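Local coordinates for protein chlorite dismutase (Nitrobacter winogradskyi, PDB 3QPI) that binds heme b and, as a chlorite dismutase, probably uses the heme iron to break chlorite down into chloride and molecular oxygen, at residues Val73-Gly76 and Leu77-Glu81. Residues are numbered along the deposited sequence; the frame is centred on the assembly and turned at random.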
loop_
_atom_site.group_PDB
_atom_site.type_symbol
_atom_site.label_atom_id
_atom_site.label_comp_id
_atom_site.label_asym_id
_atom_site.label_seq_id
_atom_site.Cartn_x
_atom_site.Cartn_y
_atom_site.Cartn_z
ATOM N N VAL A 73 11.425 -0.505 -14.781
ATOM C CA VAL A 73 11.268 -1.874 -14.270
ATOM C C VAL A 73 9.855 -2.257 -13.811
ATOM O O VAL A 73 9.505 -3.426 -13.855
ATOM C CB VAL A 73 12.257 -2.199 -13.131
ATOM C CG1 VAL A 73 13.699 -2.188 -13.656
ATOM C CG2 VAL A 73 12.088 -1.242 -11.976
ATOM N N GLN A 74 9.041 -1.298 -13.381
ATOM C CA GLN A 74 7.771 -1.642 -12.732
ATOM C C GLN A 74 6.759 -2.276 -13.686
ATOM O O GLN A 74 6.772 -2.017 -14.887
ATOM C CB GLN A 74 7.155 -0.415 -12.041
ATOM C CG GLN A 74 6.476 0.564 -12.965
ATOM C CD GLN A 74 6.418 1.962 -12.372
ATOM O OE1 GLN A 74 6.817 2.186 -11.223
ATOM N NE2 GLN A 74 5.943 2.913 -13.159
ATOM N N ALA A 75 5.884 -3.110 -13.135
ATOM C CA ALA A 75 4.822 -3.733 -13.918
ATOM C C ALA A 75 3.477 -3.099 -13.569
ATOM O O ALA A 75 3.377 -2.294 -12.636
ATOM C CB ALA A 75 4.790 -5.228 -13.666
ATOM N N GLY A 76 2.443 -3.447 -14.321
ATOM C CA GLY A 76 1.122 -2.889 -14.085
ATOM C C GLY A 76 0.226 -3.848 -13.325
ATOM O O GLY A 76 0.583 -5.007 -13.122
ATOM N N LEU A 77 -0.944 -3.364 -12.919
ATOM C CA LEU A 77 -1.943 -4.197 -12.279
ATOM C C LEU A 77 -2.584 -5.105 -13.329
ATOM O O LEU A 77 -2.539 -4.815 -14.526
ATOM C CB LEU A 77 -3.022 -3.329 -11.613
ATOM C CG LEU A 77 -2.519 -2.223 -10.658
ATOM C CD1 LEU A 77 -3.671 -1.441 -10.023
ATOM C CD2 LEU A 77 -1.614 -2.804 -9.574
ATOM N N GLY A 78 -3.184 -6.199 -12.878
ATOM C CA GLY A 78 -3.981 -7.040 -13.745
ATOM C C GLY A 78 -3.204 -8.091 -14.524
ATOM O O GLY A 78 -3.741 -8.652 -15.468
ATOM N N ARG A 79 -1.954 -8.365 -14.140
ATOM C CA ARG A 79 -1.176 -9.409 -14.818
ATOM C C ARG A 79 -1.849 -10.753 -14.606
ATOM O O ARG A 79 -2.264 -11.084 -13.494
ATOM C CB ARG A 79 0.259 -9.474 -14.308
ATOM C CG ARG A 79 1.100 -8.259 -14.647
ATOM C CD ARG A 79 2.428 -8.298 -13.917
ATOM N NE ARG A 79 2.295 -8.200 -12.461
ATOM C CZ ARG A 79 3.326 -8.289 -11.620
ATOM N NH1 ARG A 79 4.552 -8.479 -12.109
ATOM N NH2 ARG A 79 3.143 -8.179 -10.297
ATOM N N ASN A 80 -1.952 -11.533 -15.671
ATOM C CA ASN A 80 -2.590 -12.831 -15.567
ATOM C C ASN A 80 -1.967 -13.715 -14.488
ATOM O O ASN A 80 -2.691 -14.405 -13.775
ATOM C CB ASN A 80 -2.578 -13.553 -16.911
ATOM C CG ASN A 80 -3.327 -12.790 -17.978
ATOM O OD1 ASN A 80 -4.245 -12.014 -17.683
ATOM N ND2 ASN A 80 -2.934 -12.995 -19.234
ATOM N N GLU A 81 -0.644 -13.693 -14.355
ATOM C CA GLU A 81 0.007 -14.532 -13.342
ATOM C C GLU A 81 -0.068 -13.952 -11.918
ATOM O O GLU A 81 0.110 -14.679 -10.930
ATOM C CB GLU A 81 1.468 -14.811 -13.711
ATOM C CG GLU A 81 2.433 -13.678 -13.402
ATOM C CD GLU A 81 2.402 -12.552 -14.431
ATOM O OE1 GLU A 81 1.505 -12.574 -15.320
ATOM O OE2 GLU A 81 3.279 -11.645 -14.336
HETATM O O HOH W 1 -0.261 -7.091 -11.803
#
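The methyl CB of Ala75 lies over one face of the Arg79 guanidinium group, 3.6 Å from NH1 and nearer to that nitrogen than to CZ. Gly76 O approaches the same flat group obliquely and rests 3.6 Å from Arg79 CG, so the aliphatic part of the chain also lies along the backbone. The N-H groups of the guanidinium make its polar contacts: NH1 donates to the carbonyl O of Pro123, NH2 to that of Ala124, and NE to a water 2.9 Å away. A bend at chi3 (-65°) in an otherwise extended chain swings the group back over Ala75. Alanine suits this place because its methyl covers the flat face without competing for the N-H groups.

That water ties the turn together. It donates to Gly76 O over 2.6 Å and accepts from Arg79 NE. The same water also accepts, more loosely, from Arg79 N at 3.2 Å, bridging the loop where no direct hydrogen bond joins its two halves. Gly78 takes the bend between Leu77 and Arg79 with a positive phi of 86°, where a side chain would press against the preceding carbonyl oxygen; its N is bonded to Glu146 OE1. Replacing Arg79 with an alanine would probably leave the carbonyls of Pro123 and Ala124 without their donors, strip the water of one of its partners and uncover the methyl of Ala75.

Leu77 CB points away from residues 73-76 while still touching Gly76, and its branched hydrocarbon packs on Trp144 of strand 141-147 and Gln128 of strand 126-131. Arg181 of strand 171-181 holds the carbonyls of Arg79 and Asn80. This surface loop thus links helix 64-73 to strand 84-92 in the ferredoxin-like fold of the dimeric alpha-beta barrel clan, fastened to the sheet along its way.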